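Local coordinates for protein probable zinc protease PqqL (Escherichia coli, PDB 6OFS) that probably works as a periplasmic zinc metalloendopeptidase of the M16 family, cleaving peptide bonds with the help of a single bound zinc ion, at residues S722-E727 with T899-P904; V768-Q773 with T811-V816; G776-S781 with T800-R805. All coordinates share one frame; numbering follows the deposited sequence.

Contact 1 (S722-E727 with T899-P904); sequences SVTVKE and TGVLLP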
ATOM      1  N   SER A 722      17.878   1.174  45.905  1.00 62.16           N
ATOM      2  CA  SER A 722      18.207  -0.209  46.220  1.00 63.08           C
ATOM      3  C   SER A 722      16.885  -0.946  46.288  1.00 70.32           C
ATOM      4  O   SER A 722      16.243  -1.007  47.339  1.00 71.95           O
ATOM      5  CB  SER A 722      18.984  -0.300  47.525  1.00 67.25           C
ATOM      6  OG  SER A 722      20.210   0.400  47.386  1.00 80.71           O
ATOM      7  N   VAL A 723      16.445  -1.437  45.120  1.00 66.06           N
ATOM      8  CA  VAL A 723      15.168  -2.107  44.925  1.00 65.42           C
ATOM      9  C   VAL A 723      15.288  -3.623  45.054  1.00 69.27           C
ATOM     10  O   VAL A 723      16.293  -4.207  44.642  1.00 68.45           O
ATOM     11  CB  VAL A 723      14.563  -1.705  43.557  1.00 69.19           C
ATOM     12  CG1 VAL A 723      13.087  -2.084  43.457  1.00 69.16           C
ATOM     13  CG2 VAL A 723      14.757  -0.216  43.277  1.00 68.60           C
ATOM     14  N   THR A 724      14.246  -4.249  45.633  1.00 66.71           N
ATOM     15  CA  THR A 724      14.087  -5.697  45.780  1.00 66.84           C
ATOM     16  C   THR A 724      12.702  -6.051  45.277  1.00 70.86           C
ATOM     17  O   THR A 724      11.713  -5.464  45.716  1.00 70.60           O
ATOM     18  CB  THR A 724      14.310  -6.194  47.222  1.00 73.82           C
ATOM     19  OG1 THR A 724      13.413  -5.519  48.101  1.00 76.79           O
ATOM     20  CG2 THR A 724      15.765  -6.069  47.691  1.00 67.96           C
ATOM     21  N   VAL A 725      12.633  -6.979  44.328  1.00 68.03           N
ATOM     22  CA  VAL A 725      11.370  -7.431  43.731  1.00 67.50           C
ATOM     23  C   VAL A 725      11.238  -8.945  43.928  1.00 71.57           C
ATOM     24  O   VAL A 725      12.115  -9.693  43.507  1.00 70.83           O
ATOM     25  CB  VAL A 725      11.272  -7.020  42.228  1.00 70.77           C
ATOM     26  CG1 VAL A 725      10.047  -7.623  41.558  1.00 70.65           C
ATOM     27  CG2 VAL A 725      11.272  -5.506  42.062  1.00 70.20           C
ATOM     28  N   LYS A 726      10.165  -9.386  44.594  1.00 69.59           N
ATOM     29  CA  LYS A 726       9.871 -10.806  44.778  1.00 70.26           C
ATOM     30  C   LYS A 726       8.816 -11.162  43.728  1.00 77.86           C
ATOM     31  O   LYS A 726       7.612 -11.111  44.000  1.00 77.14           O
ATOM     32  CB  LYS A 726       9.385 -11.115  46.197  1.00 71.85           C
ATOM     33  CG  LYS A 726      10.460 -11.047  47.260  1.00 82.11           C
ATOM     34  CD  LYS A 726       9.873 -10.993  48.675  1.00 93.82           C
ATOM     35  CE  LYS A 726       8.941  -9.817  48.953  1.00108.19           C
ATOM     36  NZ  LYS A 726       9.586  -8.491  48.725  1.00116.15           N
ATOM     37  N   GLU A 727       9.275 -11.430  42.496  1.00 77.97           N
ATOM     38  CA  GLU A 727       8.393 -11.753  41.375  1.00 79.39           C
ATOM     39  C   GLU A 727       8.658 -13.145  40.807  1.00 84.32           C
ATOM     40  O   GLU A 727       7.705 -13.814  40.401  1.00 84.90           O
ATOM     41  CB  GLU A 727       8.466 -10.672  40.276  1.00 80.95           C
ATOM     42  CG  GLU A 727       7.143 -10.401  39.559  1.00 95.98           C
ATOM     43  CD  GLU A 727       6.689 -11.351  38.455  1.00125.08           C
ATOM     44  OE1 GLU A 727       7.477 -12.234  38.047  1.00118.54           O
ATOM     45  OE2 GLU A 727       5.539 -11.196  37.983  1.00124.54           O
ATOM     46  N   THR A 899      20.837  -0.260  42.607  1.00 50.08           N
ATOM     47  CA  THR A 899      20.861  -1.682  42.912  1.00 49.93           C
ATOM     48  C   THR A 899      19.489  -2.298  42.750  1.00 55.74           C
ATOM     49  O   THR A 899      18.486  -1.713  43.163  1.00 56.27           O
ATOM     50  CB  THR A 899      21.495  -1.915  44.277  1.00 49.55           C
ATOM     51  OG1 THR A 899      22.712  -1.163  44.310  1.00 46.70           O
ATOM     52  CG2 THR A 899      21.800  -3.401  44.543  1.00 45.14           C
ATOM     53  N   GLY A 900      19.470  -3.462  42.117  1.00 52.15           N
ATOM     54  CA  GLY A 900      18.254  -4.207  41.849  1.00 52.27           C
ATOM     55  C   GLY A 900      18.437  -5.672  42.131  1.00 58.30           C
ATOM     56  O   GLY A 900      19.391  -6.294  41.658  1.00 59.29           O
ATOM     57  N   VAL A 901      17.520  -6.227  42.919  1.00 54.55           N
ATOM     58  CA  VAL A 901      17.534  -7.632  43.298  1.00 53.65           C
ATOM     59  C   VAL A 901      16.197  -8.251  42.916  1.00 56.01           C
ATOM     60  O   VAL A 901      15.147  -7.773  43.362  1.00 54.29           O
ATOM     61  CB  VAL A 901      17.851  -7.795  44.811  1.00 57.89           C
ATOM     62  CG1 VAL A 901      17.792  -9.248  45.223  1.00 58.05           C
ATOM     63  CG2 VAL A 901      19.219  -7.207  45.159  1.00 57.94           C
ATOM     64  N   LEU A 902      16.230  -9.287  42.058  1.00 53.31           N
ATOM     65  CA  LEU A 902      15.025 -10.024  41.668  1.00 53.15           C
ATOM     66  C   LEU A 902      15.072 -11.333  42.423  1.00 58.00           C
ATOM     67  O   LEU A 902      16.000 -12.121  42.243  1.00 56.96           O
ATOM     68  CB  LEU A 902      14.866 -10.221  40.141  1.00 52.62           C
ATOM     69  CG  LEU A 902      13.617 -10.997  39.646  1.00 56.25           C
ATOM     70  CD1 LEU A 902      12.308 -10.391  40.165  1.00 56.49           C
ATOM     71  CD2 LEU A 902      13.567 -11.039  38.142  1.00 56.35           C
ATOM     72  N   LEU A 903      14.106 -11.515  43.330  1.00 55.82           N
ATOM     73  CA  LEU A 903      14.038 -12.672  44.218  1.00 56.49           C
ATOM     74  C   LEU A 903      12.843 -13.556  43.954  1.00 62.00           C
ATOM     75  O   LEU A 903      11.843 -13.068  43.426  1.00 60.77           O
ATOM     76  CB  LEU A 903      13.976 -12.186  45.682  1.00 56.04           C
ATOM     77  CG  LEU A 903      15.217 -11.512  46.220  1.00 59.93           C
ATOM     78  CD1 LEU A 903      14.910 -10.759  47.489  1.00 59.39           C
ATOM     79  CD2 LEU A 903      16.371 -12.509  46.398  1.00 62.50           C
ATOM     80  N   PRO A 904      12.872 -14.833  44.409  1.00 60.89           N
ATOM     81  CA  PRO A 904      11.678 -15.678  44.275  1.00 61.45           C
ATOM     82  C   PRO A 904      10.522 -15.150  45.138  1.00 66.44           C
ATOM     83  O   PRO A 904      10.752 -14.353  46.057  1.00 66.01           O
ATOM     84  CB  PRO A 904      12.167 -17.060  44.732  1.00 63.58           C
ATOM     85  CG  PRO A 904      13.664 -16.987  44.652  1.00 67.81           C
ATOM     86  CD  PRO A 904      13.965 -15.586  45.055  1.00 63.00           C
TER
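Ser722-Glu727 and Thr899-Pro904 run side by side as parallel strands, their axes 4.6 Å apart at the closest point and their directions differing by 26°. The hydrogen bonds zigzag as parallel pairing requires. Val723 uses its N toward Thr899 and its O toward Val901, and Val725 uses its N toward Val901 O and its O toward Leu903 N, the last bond nearly straight (2.7 Å, 177°). At the end the ladder fades into a weak bond from Glu727 N to Leu903 O, 3.2 Å. On one face Val725 and Leu902 meet, CG1 to CD1 at 3.8 Å. Leu902 has its CG anti to the backbone N (chi1 180°), and the CD1 branch reaches back across to lie also 3.4 Å from Val725 O and 3.9 Å from Glu727 CB. On the other face Thr724 and Val901 stand alongside each other, CG2 to CB at 4.0 Å. Next to them Lys726 lays its CG 4.0 Å from Leu903 CB, after which its chain bends at both outer torsions and carries the amine away. Strand 721-728 is one of the two edge strands of its five-stranded sheet. The face with Val723 and Val725 rests on helix 629-641, the face with Thr899, Val901 and Leu903 packs on helix 806-823, and strand 733-742 pairs with the far side of 896-904.

Contact 2 (V768-Q773 with T811-V816); sequences VNIREQ and TLANEV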
ATOM      1  N   VAL A 768      36.843 -15.458  39.313  1.00 73.30           N
ATOM      2  CA  VAL A 768      37.581 -16.331  40.242  1.00 74.00           C
ATOM      3  C   VAL A 768      37.013 -16.277  41.683  1.00 77.26           C
ATOM      4  O   VAL A 768      36.932 -17.321  42.339  1.00 76.43           O
ATOM      5  CB  VAL A 768      39.139 -16.122  40.216  1.00 78.48           C
ATOM      6  CG1 VAL A 768      39.714 -16.353  38.820  1.00 78.59           C
ATOM      7  CG2 VAL A 768      39.562 -14.755  40.747  1.00 78.01           C
ATOM      8  N   ASN A 769      36.611 -15.075  42.153  1.00 73.57           N
ATOM      9  CA  ASN A 769      36.122 -14.846  43.511  1.00 73.44           C
ATOM     10  C   ASN A 769      34.622 -15.031  43.734  1.00 78.08           C
ATOM     11  O   ASN A 769      34.228 -15.344  44.861  1.00 77.70           O
ATOM     12  CB  ASN A 769      36.528 -13.455  43.990  1.00 73.90           C
ATOM     13  CG  ASN A 769      37.876 -13.405  44.640  1.00 98.69           C
ATOM     14  OD1 ASN A 769      38.062 -13.886  45.765  1.00 95.12           O
ATOM     15  ND2 ASN A 769      38.842 -12.820  43.948  1.00 89.74           N
ATOM     16  N   ILE A 770      33.780 -14.779  42.715  1.00 74.69           N
ATOM     17  CA  ILE A 770      32.326 -14.858  42.909  1.00 74.19           C
ATOM     18  C   ILE A 770      31.743 -16.153  42.339  1.00 79.75           C
ATOM     19  O   ILE A 770      30.884 -16.759  42.980  1.00 78.66           O
ATOM     20  CB  ILE A 770      31.608 -13.565  42.380  1.00 76.19           C
ATOM     21  CG1 ILE A 770      32.265 -12.251  42.917  1.00 75.82           C
ATOM     22  CG2 ILE A 770      30.100 -13.565  42.611  1.00 75.94           C
ATOM     23  CD1 ILE A 770      32.395 -12.091  44.468  1.00 78.18           C
ATOM     24  N   ARG A 771      32.210 -16.583  41.158  1.00 78.79           N
ATOM     25  CA  ARG A 771      31.699 -17.791  40.518  1.00 80.14           C
ATOM     26  C   ARG A 771      32.448 -19.057  40.948  1.00 88.49           C
ATOM     27  O   ARG A 771      31.816 -19.987  41.456  1.00 88.23           O
ATOM     28  CB  ARG A 771      31.663 -17.635  38.989  1.00 79.07           C
ATOM     29  CG  ARG A 771      31.019 -18.805  38.269  1.00 87.71           C
ATOM     30  CD  ARG A 771      31.578 -18.937  36.877  1.00101.34           C
ATOM     31  NE  ARG A 771      30.577 -18.575  35.877  1.00117.85           N
ATOM     32  CZ  ARG A 771      30.155 -19.383  34.909  1.00133.84           C
ATOM     33  NH1 ARG A 771      29.232 -18.971  34.049  1.00118.81           N
ATOM     34  NH2 ARG A 771      30.654 -20.609  34.792  1.00120.88           N
ATOM     35  N   GLU A 772      33.781 -19.091  40.747  1.00 88.50           N
ATOM     36  CA  GLU A 772      34.631 -20.246  41.059  1.00 90.61           C
ATOM     37  C   GLU A 772      34.706 -20.583  42.561  1.00 97.87           C
ATOM     38  O   GLU A 772      34.977 -21.737  42.902  1.00 98.59           O
ATOM     39  CB  GLU A 772      36.040 -20.105  40.448  1.00 92.62           C
ATOM     40  CG  GLU A 772      36.111 -19.648  38.987  1.00104.59           C
ATOM     41  CD  GLU A 772      35.268 -20.308  37.902  1.00126.87           C
ATOM     42  OE1 GLU A 772      34.788 -21.450  38.095  1.00128.42           O
ATOM     43  OE2 GLU A 772      35.109 -19.675  36.833  1.00116.76           O
ATOM     44  N   GLN A 773      34.452 -19.598  43.451  1.00 96.07           N
ATOM     45  CA  GLN A 773      34.424 -19.809  44.902  1.00 96.59           C
ATOM     46  C   GLN A 773      33.206 -20.673  45.242  1.00101.74           C
ATOM     47  O   GLN A 773      32.106 -20.389  44.755  1.00100.95           O
ATOM     48  CB  GLN A 773      34.338 -18.472  45.652  1.00 97.39           C
ATOM     49  CG  GLN A 773      35.603 -18.111  46.436  1.00111.60           C
ATOM     50  CD  GLN A 773      35.451 -16.859  47.283  1.00127.68           C
ATOM     51  OE1 GLN A 773      36.251 -15.914  47.193  1.00119.84           O
ATOM     52  NE2 GLN A 773      34.419 -16.812  48.124  1.00120.25           N
ATOM     53  N   THR A 811      28.338  -8.073  48.679  1.00 57.97           N
ATOM     54  CA  THR A 811      29.318  -7.530  49.619  1.00 58.44           C
ATOM     55  C   THR A 811      30.739  -7.939  49.172  1.00 62.11           C
ATOM     56  O   THR A 811      31.642  -7.092  49.124  1.00 62.72           O
ATOM     57  CB  THR A 811      28.978  -8.001  51.056  1.00 66.23           C
ATOM     58  OG1 THR A 811      27.659  -7.559  51.405  1.00 62.34           O
ATOM     59  CG2 THR A 811      30.005  -7.526  52.096  1.00 61.22           C
ATOM     60  N   LEU A 812      30.916  -9.226  48.832  1.00 56.90           N
ATOM     61  CA  LEU A 812      32.190  -9.746  48.370  1.00 56.17           C
ATOM     62  C   LEU A 812      32.575  -9.186  46.992  1.00 56.76           C
ATOM     63  O   LEU A 812      33.758  -8.956  46.754  1.00 54.35           O
ATOM     64  CB  LEU A 812      32.220 -11.292  48.402  1.00 56.95           C
ATOM     65  CG  LEU A 812      33.605 -11.960  48.117  1.00 62.62           C
ATOM     66  CD1 LEU A 812      34.649 -11.633  49.192  1.00 62.40           C
ATOM     67  CD2 LEU A 812      33.472 -13.449  47.948  1.00 65.42           C
ATOM     68  N   ALA A 813      31.582  -8.942  46.103  1.00 53.93           N
ATOM     69  CA  ALA A 813      31.842  -8.391  44.767  1.00 54.45           C
ATOM     70  C   ALA A 813      32.300  -6.937  44.844  1.00 59.75           C
ATOM     71  O   ALA A 813      33.157  -6.523  44.066  1.00 59.13           O
ATOM     72  CB  ALA A 813      30.617  -8.522  43.880  1.00 54.81           C
ATOM     73  N   ASN A 814      31.763  -6.182  45.813  1.00 57.80           N
ATOM     74  CA  ASN A 814      32.135  -4.788  46.027  1.00 58.23           C
ATOM     75  C   ASN A 814      33.513  -4.694  46.631  1.00 64.73           C
ATOM     76  O   ASN A 814      34.272  -3.815  46.230  1.00 64.53           O
ATOM     77  CB  ASN A 814      31.107  -4.055  46.893  1.00 56.37           C
ATOM     78  CG  ASN A 814      29.818  -3.768  46.186  1.00 70.03           C
ATOM     79  OD1 ASN A 814      29.802  -3.265  45.061  1.00 55.09           O
ATOM     80  ND2 ASN A 814      28.698  -4.076  46.833  1.00 69.66           N
ATOM     81  N   GLU A 815      33.859  -5.605  47.571  1.00 63.40           N
ATOM     82  CA  GLU A 815      35.191  -5.572  48.192  1.00 64.09           C
ATOM     83  C   GLU A 815      36.277  -6.007  47.200  1.00 70.05           C
ATOM     84  O   GLU A 815      37.389  -5.478  47.257  1.00 70.78           O
ATOM     85  CB  GLU A 815      35.254  -6.327  49.537  1.00 65.40           C
ATOM     86  CG  GLU A 815      35.157  -7.836  49.448  1.00 80.54           C
ATOM     87  CD  GLU A 815      35.383  -8.586  50.746  1.00111.11           C
ATOM     88  OE1 GLU A 815      36.440  -9.250  50.871  1.00105.20           O
ATOM     89  OE2 GLU A 815      34.496  -8.528  51.630  1.00107.08           O
ATOM     90  N   VAL A 816      35.932  -6.910  46.252  1.00 67.26           N
ATOM     91  CA  VAL A 816      36.836  -7.384  45.190  1.00 67.66           C
ATOM     92  C   VAL A 816      37.118  -6.194  44.250  1.00 71.77           C
ATOM     93  O   VAL A 816      38.266  -5.984  43.830  1.00 71.39           O
ATOM     94  CB  VAL A 816      36.265  -8.639  44.459  1.00 71.35           C
ATOM     95  CG1 VAL A 816      36.923  -8.874  43.106  1.00 71.16           C
ATOM     96  CG2 VAL A 816      36.392  -9.883  45.326  1.00 71.49           C
TER
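Ile770 drives its CD1 methyl against the helix of Thr811-Val816, where it lies 3.6 Å from Ala813 N, 3.8 Å from Leu812 CG and 4.0 Å from Ala813 CB. The side chain leaves the backbone pointing past that helix, and two successive bends (chi1 -50°, chi2 -55°) swing its end across. Leu812, on that helix, reaches back with its CD2 branch to 3.7 Å from Asn769 O and 4.0 Å from Gln773 CD, the leucine and the glutamine coming from opposite directions. One turn further on, the CG2 branch of Val816 touches Asn769 CB at 3.8 Å, so an apolar methyl packs on the stem of a polar side chain. This is helix-against-helix packing in an alpha/beta domain of the inactive M16 type, between the last turns of helix 749-771 and the loop after it, with a pi-type turn at 768-771, and the middle of helix 806-823. Both helices connect to the hairpin 779-787/792-801, one leading into it and the other following it. Outside the first shell, the amide of Asn769 is held by a hydrogen bond from ND2 to Asp765 O, a turn earlier in its own helix, and Ile770 is joined through its backbone to Ala777. Ala813 and Val816 also lean on Leu766 and Asp765 of helix 749-771, while Asn814 OD1 accepts a hydrogen bond from Gln737 of strand 733-742.

Contact 3 (G776-S781 with T800-R805); sequences GAYSVS and TCQPER
Tyr778 lays its phenol ring obliquely along the peptide that joins Cys801 to Gln802, with CE2 3.4 Å from Cys801 C. The hydroxyl end of the ring reaches Gln802, where OH lies 3.8 Å from CB, and the ring plane is turned 33° from the plane of the Gln802 amide. Setting CG anti to the carbonyl carbon (chi1 -55°) is what swings the ring along the opposing chain. The second flat group, the guanidinium of Arg805, also makes an oblique approach, with NH1 4.2 Å from Gly776 CA; its firm partners are Ser775 O, bound by NH1, and the carboxylate of Glu808, bridged by NH2. Next to the ring the two chains pair as a classic beta bulge, in which Tyr778 and Ser779 together face the single residue Thr800. Tyr778 N gives its hydrogen to Thr800 O at 2.8 Å, whereas the return bond from Thr800 N to Ser779 O is weak at 3.3 Å. A hydrogen bond also joins Ser779 OG and Thr800 OG1, 2.7 Å apart, in which either hydroxyl could be the donor; each oxygen stands between its own backbone N and carbonyl carbon, and both residues project on the same face of the sheet. Beyond the bulge Ala777 CB rests 4.3 Å from Cys801 CB. The bulge marks the open end of the hairpin 779-787/792-801, whose first strand is the edge strand at the opposite side of the sheet from 721-728. Cys801 packs on His806 and Leu809 of helix 806-823 and pairs through its backbone with Ala733, while Ala777 leans on Ile770 of helix 749-771.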
ATOM      1  N   GLY A 776      29.021 -20.351  45.260  1.00 93.05           N
ATOM      2  CA  GLY A 776      28.989 -18.978  44.777  1.00 90.65           C
ATOM      3  C   GLY A 776      27.864 -18.711  43.800  1.00 89.71           C
ATOM      4  O   GLY A 776      26.788 -19.315  43.886  1.00 89.26           O
ATOM      5  N   ALA A 777      28.112 -17.773  42.880  1.00 82.18           N
ATOM      6  CA  ALA A 777      27.157 -17.378  41.856  1.00 79.37           C
ATOM      7  C   ALA A 777      27.191 -18.368  40.698  1.00 78.43           C
ATOM      8  O   ALA A 777      28.211 -19.024  40.478  1.00 77.94           O
ATOM      9  CB  ALA A 777      27.478 -15.976  41.363  1.00 79.47           C
ATOM     10  N   TYR A 778      26.066 -18.485  39.981  1.00 71.69           N
ATOM     11  CA  TYR A 778      25.918 -19.350  38.813  1.00 70.62           C
ATOM     12  C   TYR A 778      26.552 -18.671  37.603  1.00 71.85           C
ATOM     13  O   TYR A 778      27.085 -19.341  36.718  1.00 71.66           O
ATOM     14  CB  TYR A 778      24.431 -19.652  38.538  1.00 71.23           C
ATOM     15  CG  TYR A 778      23.687 -20.247  39.713  1.00 72.36           C
ATOM     16  CD1 TYR A 778      24.113 -21.430  40.308  1.00 75.04           C
ATOM     17  CD2 TYR A 778      22.517 -19.665  40.189  1.00 72.25           C
ATOM     18  CE1 TYR A 778      23.424 -21.992  41.382  1.00 75.74           C
ATOM     19  CE2 TYR A 778      21.815 -20.221  41.257  1.00 73.17           C
ATOM     20  CZ  TYR A 778      22.276 -21.383  41.856  1.00 80.97           C
ATOM     21  OH  TYR A 778      21.598 -21.944  42.911  1.00 82.62           O
ATOM     22  N   SER A 779      26.487 -17.339  37.571  1.00 66.31           N
ATOM     23  CA  SER A 779      27.063 -16.509  36.518  1.00 64.89           C
ATOM     24  C   SER A 779      27.453 -15.145  37.090  1.00 66.19           C
ATOM     25  O   SER A 779      26.940 -14.733  38.129  1.00 65.15           O
ATOM     26  CB  SER A 779      26.087 -16.357  35.349  1.00 66.64           C
ATOM     27  OG  SER A 779      24.934 -15.603  35.689  1.00 70.86           O
ATOM     28  N   VAL A 780      28.376 -14.462  36.424  1.00 61.98           N
ATOM     29  CA  VAL A 780      28.820 -13.125  36.816  1.00 60.79           C
ATOM     30  C   VAL A 780      29.192 -12.325  35.570  1.00 63.36           C
ATOM     31  O   VAL A 780      29.632 -12.892  34.563  1.00 61.96           O
ATOM     32  CB  VAL A 780      29.905 -13.107  37.930  1.00 64.76           C
ATOM     33  CG1 VAL A 780      31.299 -13.445  37.390  1.00 64.89           C
ATOM     34  CG2 VAL A 780      29.901 -11.782  38.692  1.00 64.10           C
ATOM     35  N   SER A 781      28.968 -11.012  35.636  1.00 60.18           N
ATOM     36  CA  SER A 781      29.251 -10.086  34.557  1.00 59.86           C
ATOM     37  C   SER A 781      29.798  -8.773  35.088  1.00 62.44           C
ATOM     38  O   SER A 781      29.448  -8.332  36.190  1.00 60.41           O
ATOM     39  CB  SER A 781      28.003  -9.845  33.725  1.00 64.48           C
ATOM     40  OG  SER A 781      28.411  -9.336  32.467  1.00 80.96           O
ATOM     41  N   THR A 800      23.847 -13.951  39.033  1.00 54.90           N
ATOM     42  CA  THR A 800      22.711 -14.790  39.408  1.00 55.49           C
ATOM     43  C   THR A 800      23.282 -15.770  40.407  1.00 61.69           C
ATOM     44  O   THR A 800      24.386 -16.289  40.203  1.00 61.37           O
ATOM     45  CB  THR A 800      22.050 -15.486  38.207  1.00 64.84           C
ATOM     46  OG1 THR A 800      23.024 -16.252  37.503  1.00 69.76           O
ATOM     47  CG2 THR A 800      21.347 -14.518  37.264  1.00 60.59           C
ATOM     48  N   CYS A 801      22.565 -15.996  41.505  1.00 59.60           N
ATOM     49  CA  CYS A 801      23.034 -16.867  42.586  1.00 59.85           C
ATOM     50  C   CYS A 801      21.848 -17.532  43.277  1.00 64.63           C
ATOM     51  O   CYS A 801      20.697 -17.320  42.889  1.00 62.69           O
ATOM     52  CB  CYS A 801      23.832 -16.031  43.582  1.00 59.81           C
ATOM     53  SG  CYS A 801      22.834 -14.791  44.455  1.00 63.02           S
ATOM     54  N   GLN A 802      22.144 -18.275  44.351  1.00 64.22           N
ATOM     55  CA  GLN A 802      21.163 -18.904  45.228  1.00 65.52           C
ATOM     56  C   GLN A 802      20.590 -17.755  46.085  1.00 69.20           C
ATOM     57  O   GLN A 802      21.378 -16.927  46.554  1.00 68.98           O
ATOM     58  CB  GLN A 802      21.856 -19.949  46.128  1.00 67.80           C
ATOM     59  CG  GLN A 802      20.914 -20.996  46.711  1.00 86.68           C
ATOM     60  CD  GLN A 802      21.523 -21.758  47.866  1.00116.21           C
ATOM     61  OE1 GLN A 802      22.747 -21.959  47.959  1.00112.46           O
ATOM     62  NE2 GLN A 802      20.674 -22.212  48.775  1.00112.19           N
ATOM     63  N   PRO A 803      19.252 -17.671  46.286  1.00 65.64           N
ATOM     64  CA  PRO A 803      18.681 -16.530  47.044  1.00 65.53           C
ATOM     65  C   PRO A 803      19.319 -16.214  48.404  1.00 71.04           C
ATOM     66  O   PRO A 803      19.540 -15.041  48.710  1.00 70.39           O
ATOM     67  CB  PRO A 803      17.198 -16.894  47.185  1.00 67.21           C
ATOM     68  CG  PRO A 803      16.928 -17.809  46.055  1.00 71.62           C
ATOM     69  CD  PRO A 803      18.192 -18.566  45.775  1.00 67.27           C
ATOM     70  N   GLU A 804      19.652 -17.253  49.188  1.00 69.05           N
ATOM     71  CA  GLU A 804      20.258 -17.162  50.523  1.00 69.69           C
ATOM     72  C   GLU A 804      21.650 -16.499  50.533  1.00 73.92           C
ATOM     73  O   GLU A 804      22.125 -16.089  51.595  1.00 73.39           O
ATOM     74  CB  GLU A 804      20.355 -18.567  51.153  1.00 71.74           C
ATOM     75  CG  GLU A 804      19.008 -19.206  51.471  1.00 86.22           C
ATOM     76  CD  GLU A 804      18.208 -19.742  50.295  1.00110.63           C
ATOM     77  OE1 GLU A 804      16.958 -19.702  50.363  1.00 99.66           O
ATOM     78  OE2 GLU A 804      18.826 -20.186  49.300  1.00107.98           O
ATOM     79  N   ARG A 805      22.285 -16.389  49.349  1.00 70.04           N
ATOM     80  CA  ARG A 805      23.628 -15.850  49.173  1.00 69.35           C
ATOM     81  C   ARG A 805      23.697 -14.501  48.443  1.00 72.14           C
ATOM     82  O   ARG A 805      24.814 -14.021  48.208  1.00 71.13           O
ATOM     83  CB  ARG A 805      24.497 -16.890  48.437  1.00 69.44           C
ATOM     84  CG  ARG A 805      24.727 -18.187  49.213  1.00 77.98           C
ATOM     85  CD  ARG A 805      26.189 -18.585  49.215  1.00 90.44           C
ATOM     86  NE  ARG A 805      27.020 -17.733  50.074  1.00101.23           N
ATOM     87  CZ  ARG A 805      28.322 -17.512  49.896  1.00112.51           C
ATOM     88  NH1 ARG A 805      28.963 -18.060  48.869  1.00 96.80           N
ATOM     89  NH2 ARG A 805      28.989 -16.728  50.733  1.00 97.43           N
TER

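How the contacts relate
All three contacts belong to one alpha/beta unit built on the five-stranded sheet 721-728/896-904/733-742/792-801/779-787. Along the chain they are concentric: the segments of contact 3 fall between those of contact 2, and both pairs fall between the strands of contact 1. Contact 1 lays the unit's last strand beside its first at one sheet edge; contact 3 pairs strands at the other. Contacts 2 and 3, centres about 10 Å apart, share the run from helix 749-771 to helix 806-823. Contacts 1 and 3, about 14 Å apart, meet where Pro904 CG packs 3.6 Å from Pro803 CG. Contacts 1 and 2, centres about 20 Å apart, do not touch (nearest atoms about 7 Å). All lie away from the zinc site.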